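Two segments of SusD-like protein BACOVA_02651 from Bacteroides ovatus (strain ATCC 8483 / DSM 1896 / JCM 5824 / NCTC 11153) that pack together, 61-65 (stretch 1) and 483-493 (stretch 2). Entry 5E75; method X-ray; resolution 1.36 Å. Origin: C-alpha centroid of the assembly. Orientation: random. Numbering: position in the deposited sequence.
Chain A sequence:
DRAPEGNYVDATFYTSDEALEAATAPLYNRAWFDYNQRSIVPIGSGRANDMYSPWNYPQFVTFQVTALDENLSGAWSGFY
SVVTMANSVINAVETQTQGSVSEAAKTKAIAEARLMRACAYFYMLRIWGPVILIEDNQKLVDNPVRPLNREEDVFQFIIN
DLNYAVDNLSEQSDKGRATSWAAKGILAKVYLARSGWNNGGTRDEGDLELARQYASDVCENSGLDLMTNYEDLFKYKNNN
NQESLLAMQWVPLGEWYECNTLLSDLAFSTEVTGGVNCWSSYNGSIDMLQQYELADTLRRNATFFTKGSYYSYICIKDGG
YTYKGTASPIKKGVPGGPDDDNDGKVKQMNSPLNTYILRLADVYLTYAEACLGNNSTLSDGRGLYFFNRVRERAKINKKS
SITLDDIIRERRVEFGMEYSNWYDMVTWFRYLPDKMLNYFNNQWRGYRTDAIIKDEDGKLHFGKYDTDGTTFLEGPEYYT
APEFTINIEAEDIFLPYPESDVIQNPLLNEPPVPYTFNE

Stretch 1 61-65: VTFQV
Stretch 2 (483-493) EFTINIEAEDI

The contact between residues 61-65 and 483-493 is a small apolar one, in which a single phenylalanine is received by a curved segment far away in sequence and no hydrogen bond crosses between the two. It illustrates how the end of a helix, where the chain leaves helical angles with positive phi, can present one aromatic ring to a distant partner. Val61 and Thr62 have helical or near-helical angles (phi/psi -79/-37 and -98/4), and Phe63 then breaks the pattern with positive phi (64/49), before Gln64 (-130/32) and Val65 (-72/138). The second stretch runs extended from Phe484 to Glu489, with phi between -138 and -74 and psi between 112 and 173, then turns into a weakly bonded helix at 490-493. In register, the CA of Thr62 lies 6.9 Å from the CA of Ile486, and the CA of Phe63 lies 6.4 Å from that of Asp492.

Phe63, buried and pointing toward the partner, adopts chi1 m with chi2 -87°. Ile488 (m, t) covers one face of its ring: CG2 sits 3.9 Å from the ring centroid, 8° off the normal, a CH-pi contact, while Ile488 CD1 reaches 3.5 Å from Phe63 CD2. At the ring edge, Asp492 O approaches Phe63 CD1 at 3.6 Å. Ile493 (m, m) has CA-to-CB directed away, yet its CD1 returns to 3.9 Å from Phe63 CE1. Branched aliphatic chains suit these positions: Ile488 lays a methyl group over the face, and Ile493 brings another to within van der Waals range of the ring.

Each stretch satisfies some of its polar groups internally. Thr62 OG1 (chi1 p) donates to Gln64 OE1 at 2.7 Å, while Gln64 NE2 lies 3.4 Å from Ile486 CD1 (chi1 -92°, chi2 p). Glu489 N donates to Asp492 OD2 at 2.9 Å, and Asp492 N to Glu489 O, also at 2.9 Å, bracing the turn beside the ring. Altogether 361 Å² is buried.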

ATOM      1  N   VAL A  61      13.557  -2.434   7.443  1.00 11.00           N
ATOM      2  CA  VAL A  61      12.904  -3.244   8.460  1.00 11.49           C
ATOM      3  C   VAL A  61      13.498  -2.982   9.847  1.00 11.02           C
ATOM      4  O   VAL A  61      12.793  -2.995  10.858  1.00 11.66           O
ATOM      5  CB  VAL A  61      13.016  -4.753   8.144  1.00 11.64           C
ATOM      6  CG1 VAL A  61      12.153  -5.568   9.115  1.00 15.05           C
ATOM      7  CG2 VAL A  61      12.609  -5.044   6.712  1.00 14.78           C
ATOM      8  N   THR A  62      14.812  -2.773   9.900  1.00 12.93           N
ATOM      9  CA  THR A  62      15.504  -2.650  11.177  1.00 10.90           C
ATOM     10  C   THR A  62      15.754  -1.203  11.614  1.00 13.65           C
ATOM     11  O   THR A  62      16.363  -0.955  12.647  1.00 15.03           O
ATOM     12  CB  THR A  62      16.836  -3.416  11.147  1.00 15.91           C
ATOM     13  OG1 THR A  62      17.713  -2.796  10.197  1.00 16.28           O
ATOM     14  CG2 THR A  62      16.607  -4.866  10.751  1.00 16.83           C
ATOM     15  N   PHE A  63      15.247  -0.249  10.839  1.00 11.03           N
ATOM     16  CA  PHE A  63      15.364   1.177  11.153  1.00 11.29           C
ATOM     17  C   PHE A  63      16.807   1.678  11.144  1.00 13.98           C
ATOM     18  O   PHE A  63      17.260   2.357  12.071  1.00 14.62           O
ATOM     19  CB  PHE A  63      14.642   1.537  12.460  1.00 12.64           C
ATOM     20  CG  PHE A  63      13.152   1.400  12.374  1.00 11.20           C
ATOM     21  CD1 PHE A  63      12.375   2.453  11.920  1.00 11.28           C
ATOM     22  CD2 PHE A  63      12.532   0.217  12.714  1.00 11.13           C
ATOM     23  CE1 PHE A  63      11.009   2.331  11.813  1.00 12.19           C
ATOM     24  CE2 PHE A  63      11.156   0.078  12.632  1.00 11.15           C
ATOM     25  CZ  PHE A  63      10.389   1.137  12.167  1.00 13.01           C
ATOM     26  N   GLN A  64      17.518   1.350  10.073  1.00 12.56           N
ATOM     27  CA  GLN A  64      18.889   1.805   9.897  1.00 13.22           C
ATOM     28  C   GLN A  64      19.116   2.433   8.517  1.00 12.36           C
ATOM     29  O   GLN A  64      20.204   2.376   7.962  1.00 14.10           O
ATOM     30  CB  GLN A  64      19.847   0.645  10.133  1.00 15.38           C
ATOM     31  CG  GLN A  64      19.744   0.067  11.539  1.00 19.02           C
ATOM     32  CD  GLN A  64      20.541  -1.201  11.706  1.00 25.46           C
ATOM     33  OE1 GLN A  64      20.029  -2.297  11.506  1.00 25.63           O
ATOM     34  NE2 GLN A  64      21.810  -1.057  12.070  1.00 31.18           N
ATOM     35  N   VAL A  65      18.083   3.072   7.981  1.00 12.25           N
ATOM     36  CA  VAL A  65      18.175   3.706   6.669  1.00 13.36           C
ATOM     37  C   VAL A  65      19.030   4.975   6.723  1.00 13.27           C
ATOM     38  O   VAL A  65      18.935   5.757   7.665  1.00 14.52           O
ATOM     39  CB  VAL A  65      16.778   4.057   6.126  1.00 11.04           C
ATOM     40  CG1 VAL A  65      16.871   4.676   4.720  1.00 13.98           C
ATOM     41  CG2 VAL A  65      15.896   2.834   6.089  1.00 12.58           C
ATOM     42  N   GLU A 483      22.275  -8.765  12.911  1.00 41.38           N
ATOM     43  CA  GLU A 483      23.586  -8.267  13.312  1.00 49.30           C
ATOM     44  C   GLU A 483      23.422  -7.264  14.441  1.00 50.26           C
ATOM     45  O   GLU A 483      24.159  -7.290  15.428  1.00 52.37           O
ATOM     46  CB  GLU A 483      24.300  -7.601  12.134  1.00 49.58           C
ATOM     47  CG  GLU A 483      24.687  -8.548  11.012  1.00 61.00           C
ATOM     48  CD  GLU A 483      25.553  -7.880   9.958  1.00 67.24           C
ATOM     49  OE1 GLU A 483      25.630  -6.633   9.951  1.00 68.56           O
ATOM     50  OE2 GLU A 483      26.159  -8.604   9.138  1.00 63.30           O
ATOM     51  N   PHE A 484      22.433  -6.391  14.286  1.00 46.16           N
ATOM     52  CA  PHE A 484      22.146  -5.365  15.275  1.00 48.71           C
ATOM     53  C   PHE A 484      20.652  -5.222  15.490  1.00 47.05           C
ATOM     54  O   PHE A 484      19.878  -5.174  14.529  1.00 45.46           O
ATOM     55  CB  PHE A 484      22.729  -4.030  14.819  1.00 45.47           C
ATOM     56  CG  PHE A 484      24.211  -4.064  14.633  1.00 49.50           C
ATOM     57  CD1 PHE A 484      25.050  -4.177  15.728  1.00 52.25           C
ATOM     58  CD2 PHE A 484      24.766  -3.998  13.368  1.00 50.43           C
ATOM     59  CE1 PHE A 484      26.419  -4.218  15.567  1.00 51.32           C
ATOM     60  CE2 PHE A 484      26.139  -4.036  13.199  1.00 55.19           C
ATOM     61  CZ  PHE A 484      26.965  -4.147  14.300  1.00 51.55           C
ATOM     62  N   THR A 485      20.254  -5.179  16.758  1.00 47.77           N
ATOM     63  CA  THR A 485      18.900  -4.795  17.128  1.00 41.20           C
ATOM     64  C   THR A 485      18.938  -3.365  17.661  1.00 39.77           C
ATOM     65  O   THR A 485      19.553  -3.081  18.690  1.00 36.97           O
ATOM     66  CB  THR A 485      18.293  -5.739  18.184  1.00 47.49           C
ATOM     67  OG1 THR A 485      18.152  -7.054  17.631  1.00 46.26           O
ATOM     68  CG2 THR A 485      16.919  -5.237  18.630  1.00 42.35           C
ATOM     69  N   ILE A 486      18.296  -2.469  16.924  1.00 33.94           N
ATOM     70  CA  ILE A 486      18.194  -1.070  17.290  1.00 27.74           C
ATOM     71  C   ILE A 486      16.978  -0.900  18.190  1.00 19.69           C
ATOM     72  O   ILE A 486      15.940  -1.500  17.925  1.00 20.21           O
ATOM     73  CB  ILE A 486      18.069  -0.207  15.995  1.00 33.50           C
ATOM     74  CG1 ILE A 486      19.461   0.230  15.539  1.00 36.28           C
ATOM     75  CG2 ILE A 486      17.178   1.018  16.178  1.00 25.82           C
ATOM     76  CD1 ILE A 486      20.356  -0.921  15.162  1.00 36.58           C
ATOM     77  N   ASN A 487      17.115  -0.112  19.261  1.00 13.80           N
ATOM     78  CA  ASN A 487      15.960   0.343  20.031  1.00 14.32           C
ATOM     79  C   ASN A 487      15.244   1.424  19.218  1.00 13.96           C
ATOM     80  O   ASN A 487      15.774   2.512  18.986  1.00 15.12           O
ATOM     81  CB  ASN A 487      16.389   0.888  21.401  1.00 14.02           C
ATOM     82  CG  ASN A 487      15.257   1.528  22.154  1.00 16.34           C
ATOM     83  OD1 ASN A 487      14.207   0.932  22.327  1.00 21.39           O
ATOM     84  ND2 ASN A 487      15.465   2.757  22.605  1.00 19.80           N
ATOM     85  N   ILE A 488      14.048   1.103  18.755  1.00 11.94           N
ATOM     86  CA  ILE A 488      13.320   1.977  17.840  1.00 12.15           C
ATOM     87  C   ILE A 488      12.688   3.086  18.657  1.00 10.79           C
ATOM     88  O   ILE A 488      11.946   2.826  19.614  1.00 11.87           O
ATOM     89  CB  ILE A 488      12.257   1.179  17.063  1.00  9.49           C
ATOM     90  CG1 ILE A 488      12.935   0.024  16.317  1.00 11.28           C
ATOM     91  CG2 ILE A 488      11.525   2.081  16.076  1.00 10.63           C
ATOM     92  CD1 ILE A 488      11.991  -1.091  15.898  1.00 11.07           C
ATOM     93  N   GLU A 489      12.992   4.318  18.264  1.00 11.04           N
ATOM     94  CA  GLU A 489      12.538   5.512  18.959  1.00 12.10           C
ATOM     95  C   GLU A 489      11.764   6.437  18.026  1.00 11.70           C
ATOM     96  O   GLU A 489      11.727   6.216  16.816  1.00 11.49           O
ATOM     97  CB  GLU A 489      13.750   6.248  19.525  1.00 13.41           C
ATOM     98  CG  GLU A 489      14.487   5.469  20.610  1.00 14.93           C
ATOM     99  CD  GLU A 489      15.657   6.246  21.161  1.00 23.76           C
ATOM    100  OE1 GLU A 489      16.551   6.582  20.372  1.00 20.48           O
ATOM    101  OE2 GLU A 489      15.669   6.536  22.382  1.00 26.04           O
ATOM    102  N   ALA A 490      11.174   7.486  18.585  1.00 12.51           N
ATOM    103  CA  ALA A 490      10.364   8.406  17.796  1.00 11.58           C
ATOM    104  C   ALA A 490      11.133   8.966  16.601  1.00 11.74           C
ATOM    105  O   ALA A 490      10.584   9.068  15.496  1.00 12.59           O
ATOM    106  CB  ALA A 490       9.861   9.543  18.672  1.00 13.83           C
ATOM    107  N   GLU A 491      12.401   9.316  16.804  1.00 11.84           N
ATOM    108  CA  GLU A 491      13.205   9.919  15.748  1.00 12.01           C
ATOM    109  C   GLU A 491      13.458   8.970  14.573  1.00 13.48           C
ATOM    110  O   GLU A 491      13.819   9.415  13.486  1.00 14.97           O
ATOM    111  CB  GLU A 491      14.558  10.407  16.294  1.00 15.06           C
ATOM    112  CG  GLU A 491      14.500  11.584  17.272  1.00 19.27           C
ATOM    113  CD  GLU A 491      13.818  11.270  18.609  1.00 29.67           C
ATOM    114  OE1 GLU A 491      13.897  10.114  19.123  1.00 25.90           O
ATOM    115  OE2 GLU A 491      13.192  12.208  19.153  1.00 37.82           O
ATOM    116  N   ASP A 492      13.246   7.673  14.772  1.00 11.38           N
ATOM    117  CA  ASP A 492      13.485   6.687  13.723  1.00 10.02           C
ATOM    118  C   ASP A 492      12.346   6.529  12.727  1.00 10.57           C
ATOM    119  O   ASP A 492      12.547   5.989  11.637  1.00 11.60           O
ATOM    120  CB  ASP A 492      13.769   5.310  14.335  1.00 12.04           C
ATOM    121  CG  ASP A 492      15.060   5.277  15.129  1.00 14.42           C
ATOM    122  OD1 ASP A 492      16.130   5.452  14.518  1.00 14.05           O
ATOM    123  OD2 ASP A 492      15.010   5.057  16.367  1.00 14.38           O
ATOM    124  N   ILE A 493      11.162   6.990  13.085  1.00 10.18           N
ATOM    125  CA  ILE A 493       9.973   6.583  12.343  1.00  9.52           C
ATOM    126  C   ILE A 493       9.875   7.236  10.969  1.00  9.48           C
ATOM    127  O   ILE A 493       9.742   6.526   9.967  1.00  9.86           O
ATOM    128  CB  ILE A 493       8.688   6.811  13.160  1.00 11.05           C
ATOM    129  CG1 ILE A 493       8.768   6.084  14.507  1.00 10.43           C
ATOM    130  CG2 ILE A 493       7.454   6.345  12.385  1.00 10.71           C
ATOM    131  CD1 ILE A 493       9.146   4.606  14.435  1.00 12.19           C
TER